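Local structure of Dr hemagglutinin structural subunit (Escherichia coli, 1UT1) at residues T20-C28 with V37-T45; R63-N73 with T138-W146. The protein mediates attachment of uropathogenic E. coli to the upper urinary tract as a fimbrial adhesin that binds the Dr blood group antigen. The protein carries 3 engineered substitutions. All blocks are in the same frame, centred on the assembly; numbering follows the deposited sequence.

Interaction 1: T20-C28 with V37-T45. Engineered in segment 20-28: Lys-27 (natural residue Glu). With SO4 (sulfate ion), chain G; EDO (1,2-ethanediol), chain H; EDO (1,2-ethanediol), chain J.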
ATOM      1  N   THR A  20      -6.181   8.929  -6.402  1.00 10.32           N
ATOM      2  CA  THR A  20      -5.574   9.387  -7.663  1.00  9.91           C
ATOM      3  C   THR A  20      -4.198   9.928  -7.337  1.00 13.98           C
ATOM      4  O   THR A  20      -4.053  10.796  -6.483  1.00 12.79           O
ATOM      5  CB  THR A  20      -6.430  10.518  -8.298  1.00 16.63           C
ATOM      6  OG1 THR A  20      -7.717   9.980  -8.668  1.00 12.62           O
ATOM      7  CG2 THR A  20      -5.734  11.106  -9.552  1.00 17.21           C
ATOM      8  N   LYS A  21      -3.179   9.334  -7.942  1.00 12.01           N
ATOM      9  CA  LYS A  21      -1.802   9.650  -7.613  1.00 10.40           C
ATOM     10  C   LYS A  21      -1.077  10.161  -8.832  1.00 16.50           C
ATOM     11  O   LYS A  21      -1.352   9.729  -9.983  1.00 14.89           O
ATOM     12  CB  LYS A  21      -1.099   8.393  -7.122  1.00 13.63           C
ATOM     13  CG  LYS A  21      -1.628   7.887  -5.782  1.00 20.82           C
ATOM     14  CD  LYS A  21      -0.760   6.738  -5.253  1.00 27.57           C
ATOM     15  CE  LYS A  21      -1.448   6.002  -4.096  1.00 39.80           C
ATOM     16  NZ  LYS A  21      -1.187   4.524  -4.119  1.00 47.53           N
ATOM     17  N   LEU A  22      -0.125  11.057  -8.593  1.00 10.36           N
ATOM     18  CA  LEU A  22       0.671  11.584  -9.683  1.00 10.45           C
ATOM     19  C   LEU A  22       2.035  11.942  -9.122  1.00 11.64           C
ATOM     20  O   LEU A  22       2.111  12.622  -8.135  1.00 11.75           O
ATOM     21  CB  LEU A  22      -0.003  12.867 -10.271  1.00 11.39           C
ATOM     22  CG  LEU A  22       0.852  13.632 -11.285  1.00 16.41           C
ATOM     23  CD1 LEU A  22       0.999  12.836 -12.511  1.00 17.23           C
ATOM     24  CD2 LEU A  22       0.281  15.024 -11.592  1.00 19.90           C
ATOM     25  N   THR A  23       3.102  11.517  -9.788  1.00 10.74           N
ATOM     26  CA  THR A  23       4.434  11.981  -9.451  1.00 10.61           C
ATOM     27  C   THR A  23       4.824  13.068 -10.456  1.00 12.68           C
ATOM     28  O   THR A  23       4.751  12.867 -11.679  1.00 12.43           O
ATOM     29  CB  THR A  23       5.452  10.838  -9.487  1.00 13.85           C
ATOM     30  OG1 THR A  23       5.123   9.893  -8.452  1.00 14.47           O
ATOM     31  CG2 THR A  23       6.863  11.383  -9.279  1.00 11.76           C
ATOM     32  N   VAL A  24       5.219  14.223  -9.928  1.00  9.90           N
ATOM     33  CA  VAL A  24       5.609  15.372 -10.747  1.00  7.93           C
ATOM     34  C   VAL A  24       7.149  15.411 -10.773  1.00 11.08           C
ATOM     35  O   VAL A  24       7.795  15.218  -9.743  1.00 11.35           O
ATOM     36  CB  VAL A  24       5.057  16.692 -10.145  1.00 11.39           C
ATOM     37  CG1 VAL A  24       5.604  17.947 -10.922  1.00 12.06           C
ATOM     38  CG2 VAL A  24       3.521  16.667 -10.195  1.00 10.07           C
ATOM     39  N   THR A  25       7.716  15.556 -11.962  1.00  8.98           N
ATOM     40  CA  THR A  25       9.162  15.595 -12.096  1.00 11.92           C
ATOM     41  C   THR A  25       9.647  16.842 -12.841  1.00 15.27           C
ATOM     42  O   THR A  25       8.832  17.635 -13.369  1.00 12.62           O
ATOM     43  CB  THR A  25       9.669  14.350 -12.852  1.00 13.27           C
ATOM     44  OG1 THR A  25       9.456  14.504 -14.272  1.00 12.07           O
ATOM     45  CG2 THR A  25       8.960  13.088 -12.356  1.00  8.24           C
ATOM     46  N   GLU A  26      10.979  16.960 -12.962  1.00 12.34           N
ATOM     47  CA  GLU A  26      11.562  17.967 -13.845  1.00 12.01           C
ATOM     48  C   GLU A  26      11.686  17.317 -15.237  1.00 16.43           C
ATOM     49  O   GLU A  26      11.324  16.158 -15.414  1.00 15.26           O
ATOM     50  CB  GLU A  26      12.949  18.375 -13.342  1.00 12.06           C
ATOM     51  CG  GLU A  26      12.944  19.129 -12.052  0.50 12.95           C
ATOM     52  CD  GLU A  26      14.253  19.839 -11.807  0.50 15.25           C
ATOM     53  OE1 GLU A  26      15.186  19.655 -12.614  0.50 16.16           O
ATOM     54  OE2 GLU A  26      14.361  20.538 -10.780  0.50 16.97           O
ATOM     55  N   LYS A  27      12.223  18.046 -16.213  1.00 13.40           N
ATOM     56  CA  LYS A  27      12.428  17.488 -17.559  1.00 13.85           C
ATOM     57  C   LYS A  27      13.372  16.257 -17.552  1.00 15.88           C
ATOM     58  O   LYS A  27      13.135  15.289 -18.273  1.00 18.16           O
ATOM     59  CB  LYS A  27      12.995  18.574 -18.497  1.00 20.41           C
ATOM     60  CG  LYS A  27      11.961  19.489 -19.129  1.00 59.28           C
ATOM     61  CD  LYS A  27      12.629  20.558 -19.968  1.00 78.46           C
ATOM     62  CE  LYS A  27      12.662  21.922 -19.229  1.00 95.40           C
ATOM     63  NZ  LYS A  27      13.493  22.929 -19.950  1.00108.08           N
ATOM     64  N   CYS A  28      14.450  16.317 -16.759  1.00 13.04           N
ATOM     65  CA  CYS A  28      15.345  15.133 -16.608  1.00 14.08           C
ATOM     66  C   CYS A  28      14.633  14.271 -15.584  1.00 15.12           C
ATOM     67  O   CYS A  28      14.476  14.677 -14.433  1.00 15.79           O
ATOM     68  CB  CYS A  28      16.714  15.546 -16.073  1.00 15.19           C
ATOM     69  SG  CYS A  28      17.786  14.166 -15.472  1.00 19.37           S
ATOM     70  N   VAL A  37       2.165   6.539 -12.752  1.00 25.91           N
ATOM     71  CA  VAL A  37       1.753   7.768 -13.409  1.00 24.94           C
ATOM     72  C   VAL A  37       2.688   8.927 -13.019  1.00 25.44           C
ATOM     73  O   VAL A  37       2.636   9.415 -11.880  1.00 20.27           O
ATOM     74  CB  VAL A  37       0.320   8.158 -13.020  1.00 29.57           C
ATOM     75  CG1 VAL A  37      -0.136   9.382 -13.804  1.00 30.28           C
ATOM     76  CG2 VAL A  37      -0.631   7.002 -13.226  1.00 30.28           C
ATOM     77  N   ALA A  38       3.481   9.398 -13.985  1.00 21.53           N
ATOM     78  CA  ALA A  38       4.369  10.543 -13.749  1.00 20.18           C
ATOM     79  C   ALA A  38       4.243  11.560 -14.877  1.00 22.38           C
ATOM     80  O   ALA A  38       4.068  11.174 -16.034  1.00 22.25           O
ATOM     81  CB  ALA A  38       5.809  10.082 -13.638  1.00 20.67           C
ATOM     82  N   LYS A  39       4.379  12.847 -14.544  1.00 13.71           N
ATOM     83  CA  LYS A  39       4.411  13.930 -15.550  1.00 11.32           C
ATOM     84  C   LYS A  39       5.540  14.874 -15.172  1.00 15.62           C
ATOM     85  O   LYS A  39       5.779  15.107 -13.967  1.00 13.83           O
ATOM     86  CB  LYS A  39       3.117  14.762 -15.496  1.00 12.80           C
ATOM     87  CG  LYS A  39       1.872  14.091 -16.051  1.00 17.14           C
ATOM     88  CD  LYS A  39       0.754  15.135 -16.142  1.00 27.73           C
ATOM     89  CE  LYS A  39      -0.627  14.502 -16.113  1.00 36.07           C
ATOM     90  NZ  LYS A  39      -0.969  13.906 -17.430  1.00 28.07           N
ATOM     91  N   THR A  40       6.120  15.562 -16.163  1.00 12.48           N
ATOM     92  CA  THR A  40       7.042  16.656 -15.834  1.00 11.58           C
ATOM     93  C   THR A  40       6.124  17.831 -15.412  1.00 14.16           C
ATOM     94  O   THR A  40       4.948  17.881 -15.774  1.00 14.51           O
ATOM     95  CB  THR A  40       7.846  17.123 -17.066  1.00 15.71           C
ATOM     96  OG1 THR A  40       6.936  17.707 -18.012  1.00 18.74           O
ATOM     97  CG2 THR A  40       8.619  15.945 -17.710  1.00 16.29           C
ATOM     98  N   ARG A  41       6.673  18.815 -14.731  1.00 12.22           N
ATOM     99  CA  ARG A  41       5.831  19.929 -14.318  1.00 13.19           C
ATOM    100  C   ARG A  41       5.399  20.751 -15.535  1.00 15.92           C
ATOM    101  O   ARG A  41       4.312  21.266 -15.555  1.00 13.53           O
ATOM    102  CB  ARG A  41       6.506  20.799 -13.268  1.00 17.89           C
ATOM    103  CG  ARG A  41       7.934  21.187 -13.592  1.00 24.74           C
ATOM    104  CD  ARG A  41       8.538  21.971 -12.435  1.00 30.02           C
ATOM    105  NE  ARG A  41       9.919  22.351 -12.703  1.00 34.54           N
ATOM    106  CZ  ARG A  41      10.720  22.917 -11.806  1.00 61.93           C
ATOM    107  NH1 ARG A  41      10.281  23.140 -10.568  1.00 52.03           N
ATOM    108  NH2 ARG A  41      11.978  23.194 -12.119  1.00 55.84           N
ATOM    109  N   GLY A  42       6.179  20.690 -16.608  1.00 15.85           N
ATOM    110  CA  GLY A  42       5.816  21.370 -17.858  1.00 15.02           C
ATOM    111  C   GLY A  42       4.553  20.788 -18.488  1.00 19.87           C
ATOM    112  O   GLY A  42       3.925  21.441 -19.320  1.00 20.12           O
ATOM    113  N   GLN A  43       4.190  19.552 -18.112  1.00 16.34           N
ATOM    114  CA  GLN A  43       2.995  18.884 -18.643  1.00 13.74           C
ATOM    115  C   GLN A  43       1.741  19.252 -17.847  1.00 15.32           C
ATOM    116  O   GLN A  43       0.638  18.811 -18.174  1.00 12.42           O
ATOM    117  CB  GLN A  43       3.172  17.379 -18.611  1.00 14.71           C
ATOM    118  CG  GLN A  43       4.086  16.847 -19.688  1.00 21.33           C
ATOM    119  CD  GLN A  43       4.169  15.341 -19.646  1.00 34.71           C
ATOM    120  OE1 GLN A  43       3.466  14.631 -20.386  1.00 29.22           O
ATOM    121  NE2 GLN A  43       4.900  14.845 -18.677  1.00 14.43           N
ATOM    122  N   LEU A  44       1.932  20.021 -16.769  1.00 13.62           N
ATOM    123  CA  LEU A  44       0.835  20.452 -15.937  1.00 12.06           C
ATOM    124  C   LEU A  44       0.164  21.693 -16.507  1.00 14.29           C
ATOM    125  O   LEU A  44       0.011  22.689 -15.827  1.00 13.18           O
ATOM    126  CB  LEU A  44       1.279  20.656 -14.486  1.00 11.49           C
ATOM    127  CG  LEU A  44       1.921  19.391 -13.864  1.00 14.45           C
ATOM    128  CD1 LEU A  44       2.443  19.740 -12.448  1.00 17.51           C
ATOM    129  CD2 LEU A  44       0.887  18.272 -13.790  1.00 15.78           C
ATOM    130  N   THR A  45      -0.255  21.582 -17.765  1.00 12.30           N
ATOM    131  CA  THR A  45      -0.927  22.677 -18.457  1.00 11.68           C
ATOM    132  C   THR A  45      -2.421  22.706 -18.105  1.00 14.36           C
ATOM    133  O   THR A  45      -2.947  21.799 -17.442  1.00 11.02           O
ATOM    134  CB  THR A  45      -0.733  22.556 -19.966  1.00 18.04           C
ATOM    135  OG1 THR A  45      -1.310  21.325 -20.425  1.00 16.24           O
ATOM    136  CG2 THR A  45       0.765  22.576 -20.304  1.00 18.31           C
TER
HETATM  137  S   SO4 G1140      12.206  21.720 -15.619  1.00 53.60           S
HETATM  138  O1  SO4 G1140      10.954  20.912 -15.443  1.00 53.00           O
HETATM  139  O2  SO4 G1140      12.051  22.873 -16.520  1.00 54.10           O
HETATM  140  O3  SO4 G1140      12.525  22.317 -14.277  1.00 53.01           O
HETATM  141  O4  SO4 G1140      13.311  20.786 -15.940  1.00 53.23           O
HETATM  142  C1  EDO H1141       9.561  13.168  -6.604  1.00 25.81           C
HETATM  143  O1  EDO H1141       9.899  11.819  -6.885  1.00 28.10           O
HETATM  144  C2  EDO H1141      10.367  14.072  -7.534  1.00 20.11           C
HETATM  145  O2  EDO H1141       9.968  13.838  -8.893  1.00 14.65           O
HETATM  146  C1  EDO J1143      -0.540  15.208 -20.195  1.00 41.10           C
HETATM  147  O1  EDO J1143      -1.780  14.659 -19.760  1.00 41.64           O
HETATM  148  C2  EDO J1143      -0.723  16.718 -20.450  1.00 40.34           C
HETATM  149  O2  EDO J1143      -1.700  16.911 -21.498  1.00 39.26           O
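Thr-23 and Ala-38 open a short parallel pairing that runs on through Val-24 with Lys-39 and Thr-25 with Thr-40, the strand axes 28° apart. Thr-23 N gives to Val-37 O (3.0 Å), Thr-23 O takes Lys-39 N, Thr-25 N gives to Lys-39 O, and Thr-25 O takes Arg-41 N. Arg-41 CB lies 3.8 Å from Val-24 CG1, and its CG passes 3.7 Å from Thr-25 O; chi1 (48°) sets CG between the backbone N and carbonyl carbon, and the extended chain carries the guanidinium alongside Glu-26. Arg-41 CD lies near O1 of a sulfate, probably from the crystallisation liquor, Arg-41 NE bonds that oxygen (3.3 Å), and Arg-41 NH2 meets sulfate O3 at a doubtfully short distance. In the conformer given, Glu-26 CG stands over one guanidinium face, whereas Glu-26 OE2 and Arg-41 NH2 make a long salt bridge of charges only (3.8 Å). The engineered Lys-27 adds its backbone N to sulfate O4 (3.0 Å). On the Val-24 face, Leu-44 reaches back, CD1 to Val-24 CG1 (3.9 Å) and CD2 to Leu-22 CD2 (4.0 Å). Parallel pairing places strand 38-40 along the edge of strand 16-25 in this immunoglobulin-like Dr-family adhesin.

Interaction 2: R63-N73 with T138-W146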
ATOM      1  N   ARG A  63     -31.247   8.455  -2.914  1.00 17.61           N
ATOM      2  CA  ARG A  63     -30.220   9.276  -2.275  1.00 16.16           C
ATOM      3  C   ARG A  63     -29.435  10.000  -3.358  1.00 15.03           C
ATOM      4  O   ARG A  63     -29.369   9.527  -4.497  1.00 13.62           O
ATOM      5  CB  ARG A  63     -29.219   8.410  -1.484  1.00 15.25           C
ATOM      6  CG  ARG A  63     -29.856   7.431  -0.527  1.00 25.71           C
ATOM      7  CD  ARG A  63     -30.294   8.107   0.749  1.00 27.91           C
ATOM      8  NE  ARG A  63     -30.812   7.125   1.701  1.00 43.03           N
ATOM      9  CZ  ARG A  63     -31.170   7.404   2.945  1.00 60.71           C
ATOM     10  NH1 ARG A  63     -31.638   6.446   3.733  1.00 58.06           N
ATOM     11  NH2 ARG A  63     -31.059   8.641   3.402  1.00 42.80           N
ATOM     12  N   GLN A  64     -28.730  11.047  -2.950  1.00 11.31           N
ATOM     13  CA  GLN A  64     -27.834  11.791  -3.862  1.00 11.37           C
ATOM     14  C   GLN A  64     -26.402  11.273  -3.713  1.00 14.31           C
ATOM     15  O   GLN A  64     -25.774  11.441  -2.671  1.00 13.19           O
ATOM     16  CB  GLN A  64     -27.867  13.276  -3.537  1.00 11.80           C
ATOM     17  CG  GLN A  64     -29.163  13.917  -3.965  1.00 15.18           C
ATOM     18  CD  GLN A  64     -29.282  15.354  -3.509  1.00 16.66           C
ATOM     19  OE1 GLN A  64     -28.647  16.261  -4.076  1.00 17.34           O
ATOM     20  NE2 GLN A  64     -30.007  15.563  -2.422  1.00 12.19           N
ATOM     21  N   VAL A  65     -25.907  10.626  -4.752  1.00 11.48           N
ATOM     22  CA  VAL A  65     -24.562  10.064  -4.752  1.00 11.33           C
ATOM     23  C   VAL A  65     -23.559  11.181  -4.519  1.00 12.59           C
ATOM     24  O   VAL A  65     -23.712  12.291  -5.064  1.00 12.22           O
ATOM     25  CB  VAL A  65     -24.295   9.358  -6.095  1.00 15.43           C
ATOM     26  CG1 VAL A  65     -22.819   8.967  -6.232  1.00 15.96           C
ATOM     27  CG2 VAL A  65     -25.212   8.118  -6.211  1.00 16.14           C
ATOM     28  N   ALA A  66     -22.480  10.856  -3.807  1.00 10.15           N
ATOM     29  CA  ALA A  66     -21.496  11.858  -3.421  1.00  9.72           C
ATOM     30  C   ALA A  66     -20.092  11.298  -3.233  1.00 12.60           C
ATOM     31  O   ALA A  66     -19.907  10.137  -2.863  1.00 10.73           O
ATOM     32  CB  ALA A  66     -21.947  12.552  -2.173  1.00 10.20           C
ATOM     33  N   LEU A  67     -19.099  12.146  -3.476  1.00  9.67           N
ATOM     34  CA  LEU A  67     -17.718  11.783  -3.242  1.00  9.52           C
ATOM     35  C   LEU A  67     -17.156  12.814  -2.276  1.00 13.16           C
ATOM     36  O   LEU A  67     -17.310  14.031  -2.492  1.00 13.68           O
ATOM     37  CB  LEU A  67     -16.930  11.867  -4.558  1.00  9.23           C
ATOM     38  CG  LEU A  67     -17.542  11.098  -5.719  1.00 15.53           C
ATOM     39  CD1 LEU A  67     -16.740  11.449  -7.013  1.00 18.16           C
ATOM     40  CD2 LEU A  67     -17.458   9.601  -5.427  1.00 14.31           C
ATOM     41  N   LYS A  68     -16.509  12.347  -1.227  1.00  9.93           N
ATOM     42  CA  LYS A  68     -15.919  13.270  -0.276  1.00  9.92           C
ATOM     43  C   LYS A  68     -14.408  13.201  -0.415  1.00 11.51           C
ATOM     44  O   LYS A  68     -13.814  12.130  -0.312  1.00 12.85           O
ATOM     45  CB  LYS A  68     -16.322  12.903   1.171  1.00 12.00           C
ATOM     46  CG  LYS A  68     -15.601  13.786   2.216  1.00 21.01           C
ATOM     47  CD  LYS A  68     -16.538  14.207   3.294  1.00 33.91           C
ATOM     48  CE  LYS A  68     -15.885  15.231   4.242  1.00 47.36           C
ATOM     49  NZ  LYS A  68     -14.428  15.396   3.990  1.00 60.14           N
ATOM     50  N   ALA A  69     -13.786  14.361  -0.569  1.00  9.46           N
ATOM     51  CA  ALA A  69     -12.342  14.440  -0.605  1.00 10.82           C
ATOM     52  C   ALA A  69     -11.787  14.347   0.831  1.00 14.13           C
ATOM     53  O   ALA A  69     -12.397  14.836   1.792  1.00 14.24           O
ATOM     54  CB  ALA A  69     -11.914  15.753  -1.252  1.00 10.62           C
ATOM     55  N   ASP A  70     -10.616  13.762   0.965  1.00 11.06           N
ATOM     56  CA  ASP A  70      -9.926  13.773   2.249  1.00 11.48           C
ATOM     57  C   ASP A  70      -9.766  15.228   2.701  1.00 14.76           C
ATOM     58  O   ASP A  70      -9.637  16.138   1.887  1.00 13.35           O
ATOM     59  CB  ASP A  70      -8.548  13.157   2.094  1.00 12.81           C
ATOM     60  CG  ASP A  70      -8.512  11.663   2.476  0.50 14.26           C
ATOM     61  OD1 ASP A  70      -9.583  11.008   2.536  0.50 15.19           O
ATOM     62  OD2 ASP A  70      -7.390  11.120   2.605  0.50 15.62           O
ATOM     63  N   THR A  71      -9.748  15.443   4.010  1.00 14.10           N
ATOM     64  CA  THR A  71      -9.573  16.774   4.563  1.00 14.64           C
ATOM     65  C   THR A  71      -8.413  17.528   3.944  1.00 16.94           C
ATOM     66  O   THR A  71      -8.471  18.744   3.786  1.00 18.26           O
ATOM     67  CB  THR A  71      -9.327  16.698   6.123  1.00 27.22           C
ATOM     68  OG1 THR A  71     -10.394  15.962   6.738  1.00 33.83           O
ATOM     69  CG2 THR A  71      -9.276  18.096   6.727  1.00 26.93           C
ATOM     70  N   ASP A  72      -7.319  16.825   3.680  1.00 14.07           N
ATOM     71  CA  ASP A  72      -6.127  17.474   3.161  1.00 13.52           C
ATOM     72  C   ASP A  72      -6.195  17.854   1.685  1.00 16.33           C
ATOM     73  O   ASP A  72      -5.207  18.366   1.125  1.00 15.67           O
ATOM     74  CB  ASP A  72      -4.893  16.629   3.441  1.00 16.03           C
ATOM     75  CG  ASP A  72      -4.523  16.621   4.921  1.00 27.37           C
ATOM     76  OD1 ASP A  72      -4.857  17.611   5.606  1.00 29.15           O
ATOM     77  OD2 ASP A  72      -3.920  15.631   5.388  1.00 28.31           O
ATOM     78  N   ASN A  73      -7.321  17.539   1.033  1.00 12.69           N
ATOM     79  CA  ASN A  73      -7.443  17.755  -0.426  1.00 12.29           C
ATOM     80  C   ASN A  73      -8.422  18.869  -0.811  1.00 14.16           C
ATOM     81  O   ASN A  73      -8.790  18.996  -1.983  1.00 12.28           O
ATOM     82  CB  ASN A  73      -7.918  16.468  -1.124  1.00  9.11           C
ATOM     83  CG  ASN A  73      -6.818  15.430  -1.249  1.00 11.96           C
ATOM     84  OD1 ASN A  73      -5.700  15.715  -1.718  1.00 17.66           O
ATOM     85  ND2 ASN A  73      -7.119  14.243  -0.834  1.00  8.02           N
ATOM     86  N   THR A 138      -1.352  13.363  -4.261  1.00 10.12           N
ATOM     87  CA  THR A 138      -2.455  12.416  -4.089  1.00 10.22           C
ATOM     88  C   THR A 138      -3.785  13.154  -3.891  1.00 12.46           C
ATOM     89  O   THR A 138      -3.833  14.196  -3.197  1.00 11.58           O
ATOM     90  CB  THR A 138      -2.173  11.499  -2.792  1.00 13.34           C
ATOM     91  OG1 THR A 138      -0.856  10.916  -2.870  1.00 12.68           O
ATOM     92  CG2 THR A 138      -3.184  10.381  -2.686  1.00 12.37           C
ATOM     93  N   LEU A 139      -4.866  12.570  -4.433  1.00  8.96           N
ATOM     94  CA  LEU A 139      -6.222  13.051  -4.199  1.00  9.45           C
ATOM     95  C   LEU A 139      -7.043  11.818  -3.824  1.00 13.60           C
ATOM     96  O   LEU A 139      -7.071  10.832  -4.564  1.00 13.60           O
ATOM     97  CB  LEU A 139      -6.843  13.704  -5.434  1.00  9.22           C
ATOM     98  CG  LEU A 139      -8.369  13.906  -5.355  1.00 11.94           C
ATOM     99  CD1 LEU A 139      -8.730  14.911  -4.269  1.00 12.53           C
ATOM    100  CD2 LEU A 139      -8.896  14.397  -6.710  1.00 12.09           C
ATOM    101  N   THR A 140      -7.641  11.842  -2.640  1.00  9.40           N
ATOM    102  CA  THR A 140      -8.385  10.679  -2.160  1.00  9.10           C
ATOM    103  C   THR A 140      -9.885  11.013  -2.072  1.00 11.54           C
ATOM    104  O   THR A 140     -10.262  12.055  -1.509  1.00 12.07           O
ATOM    105  CB  THR A 140      -7.848  10.269  -0.780  1.00 13.09           C
ATOM    106  OG1 THR A 140      -6.457   9.916  -0.899  1.00 14.25           O
ATOM    107  CG2 THR A 140      -8.616   9.083  -0.245  1.00 13.33           C
ATOM    108  N   LEU A 141     -10.721  10.176  -2.690  1.00  8.99           N
ATOM    109  CA  LEU A 141     -12.185  10.406  -2.752  1.00  8.84           C
ATOM    110  C   LEU A 141     -12.920   9.174  -2.228  1.00 12.89           C
ATOM    111  O   LEU A 141     -12.633   8.040  -2.631  1.00 13.74           O
ATOM    112  CB  LEU A 141     -12.637  10.656  -4.189  1.00  9.37           C
ATOM    113  CG  LEU A 141     -12.052  11.932  -4.861  1.00 12.49           C
ATOM    114  CD1 LEU A 141     -12.291  11.904  -6.394  1.00 12.31           C
ATOM    115  CD2 LEU A 141     -12.676  13.157  -4.265  1.00 12.67           C
ATOM    116  N   THR A 142     -13.863   9.408  -1.336  1.00  9.50           N
ATOM    117  CA  THR A 142     -14.612   8.322  -0.710  1.00  9.11           C
ATOM    118  C   THR A 142     -16.073   8.449  -1.092  1.00 10.23           C
ATOM    119  O   THR A 142     -16.662   9.521  -0.983  1.00  9.62           O
ATOM    120  CB  THR A 142     -14.503   8.398   0.840  1.00 16.03           C
ATOM    121  OG1 THR A 142     -13.131   8.231   1.220  1.00 14.76           O
ATOM    122  CG2 THR A 142     -15.376   7.262   1.501  1.00 13.00           C
ATOM    123  N   GLY A 143     -16.677   7.330  -1.468  1.00  8.05           N
ATOM    124  CA  GLY A 143     -18.072   7.314  -1.889  1.00  8.20           C
ATOM    125  C   GLY A 143     -19.017   7.346  -0.723  1.00 11.79           C
ATOM    126  O   GLY A 143     -18.709   6.865   0.382  1.00 12.38           O
ATOM    127  N   GLY A 144     -20.188   7.899  -0.970  1.00  9.96           N
ATOM    128  CA  GLY A 144     -21.204   8.016   0.065  1.00  9.73           C
ATOM    129  C   GLY A 144     -22.384   8.770  -0.516  1.00 11.71           C
ATOM    130  O   GLY A 144     -22.591   8.760  -1.724  1.00 10.67           O
ATOM    131  N   TYR A 145     -23.228   9.323   0.352  1.00 10.43           N
ATOM    132  CA  TYR A 145     -24.395  10.070  -0.141  1.00 10.95           C
ATOM    133  C   TYR A 145     -24.612  11.318   0.657  1.00 14.60           C
ATOM    134  O   TYR A 145     -24.108  11.454   1.785  1.00 14.48           O
ATOM    135  CB  TYR A 145     -25.662   9.212  -0.222  1.00 12.17           C
ATOM    136  CG  TYR A 145     -26.064   8.588   1.082  1.00 14.94           C
ATOM    137  CD1 TYR A 145     -25.651   7.295   1.420  1.00 16.05           C
ATOM    138  CD2 TYR A 145     -26.885   9.279   1.973  1.00 17.45           C
ATOM    139  CE1 TYR A 145     -26.035   6.722   2.652  1.00 15.96           C
ATOM    140  CE2 TYR A 145     -27.266   8.718   3.200  1.00 17.97           C
ATOM    141  CZ  TYR A 145     -26.880   7.435   3.505  1.00 25.01           C
ATOM    142  OH  TYR A 145     -27.317   6.873   4.701  1.00 26.20           O
ATOM    143  N   TRP A 146     -25.237  12.293   0.023  1.00 11.54           N
ATOM    144  CA  TRP A 146     -25.366  13.601   0.636  1.00 14.22           C
ATOM    145  C   TRP A 146     -26.840  13.915   0.861  1.00 18.33           C
ATOM    146  O   TRP A 146     -27.714  13.458   0.106  1.00 15.79           O
ATOM    147  CB  TRP A 146     -24.710  14.645  -0.291  1.00 15.69           C
ATOM    148  CG  TRP A 146     -24.645  16.054   0.240  1.00 17.82           C
ATOM    149  CD1 TRP A 146     -23.600  16.640   0.922  1.00 20.62           C
ATOM    150  CD2 TRP A 146     -25.628  17.070   0.058  1.00 18.06           C
ATOM    151  NE1 TRP A 146     -23.868  17.976   1.133  1.00 21.33           N
ATOM    152  CE2 TRP A 146     -25.114  18.261   0.626  1.00 22.02           C
ATOM    153  CE3 TRP A 146     -26.888  17.098  -0.558  1.00 19.45           C
ATOM    154  CZ2 TRP A 146     -25.804  19.467   0.576  1.00 21.90           C
ATOM    155  CZ3 TRP A 146     -27.563  18.295  -0.623  1.00 22.10           C
ATOM    156  CH2 TRP A 146     -27.033  19.464  -0.040  1.00 23.04           C
TER
HETATM  157  O   HOH W   1     -29.550  11.914  -0.266  1.00 26.85           O
HETATM  158  O   HOH W   2     -11.849  10.609   1.141  1.00 16.59           O
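Strands 64-69 and 138-146 run antiparallel with a strong twist, their axes 4.3 Å apart at closest and 133° between directions, as neighbours in the immunoglobulin-like beta-sandwich of the Dr adhesins. Ala-66 with Gly-144 and Lys-68 with Thr-142 are hydrogen-bonded pairs; Lys-68 N to Thr-142 O is nearly straight (2.8 Å, 167°), while Ala-66 N approaches Gly-144 O from above the carbonyl plane. Leu-67 with Gly-143 and Ala-69 with Leu-141 are non-hydrogen-bonded pairs whose side-chain positions share one face of the sheet, where Leu-141 CD2 meets Ala-69 CB at 4.0 Å. The opposite face brings Ala-66 CB to Trp-146 CB (3.9 Å), and the Trp-146 indole stacks with Tyr-110. At one end Arg-63, bent at chi2, runs beside Tyr-145 in the same direction: its CD makes a CH-pi contact 4.1 Å from the ring centroid, displaced toward the rim, and the guanidinium is inclined 35° to the ring. This pair also packs against Cys-28 of the third subunit. Toward the other end, Asp-70 N bonds Thr-140 O and, in the conformer given, its carboxylate lies against the CB and CG2 of Thr-140. Water 2 bridges the strands, lying 2.9 Å from Lys-68 O and 2.7 Å from both Thr-142 OG1 and, in that same conformer, Asp-70 OD1; the Thr-142 hydroxyl also bonds Thr-17 OG1.

In the fold
Interactions 1 and 2 follow one another along the chain, with centres about 24 Å apart on opposite sides of the chain's centre, yet they join directly because strands 16-25 and 135-147 are antiparallel neighbours. The junction is a probable hydrogen bond from Thr-20 N to Leu-139 O (2.8 Å), with Thr-20 O packing near Thr-138 CG2 at 3.9 Å. Strand 135-147 is thus paired with 20-25 near its start and with 64-69 further on. Both contacts also meet other subunits: Cys-28 forms a disulfide with Cys-60 of the second subunit, and Val-65 packs on Val-30 of the third. Segments 20-28 and 37-45 fall within the predicted receptor-binding region.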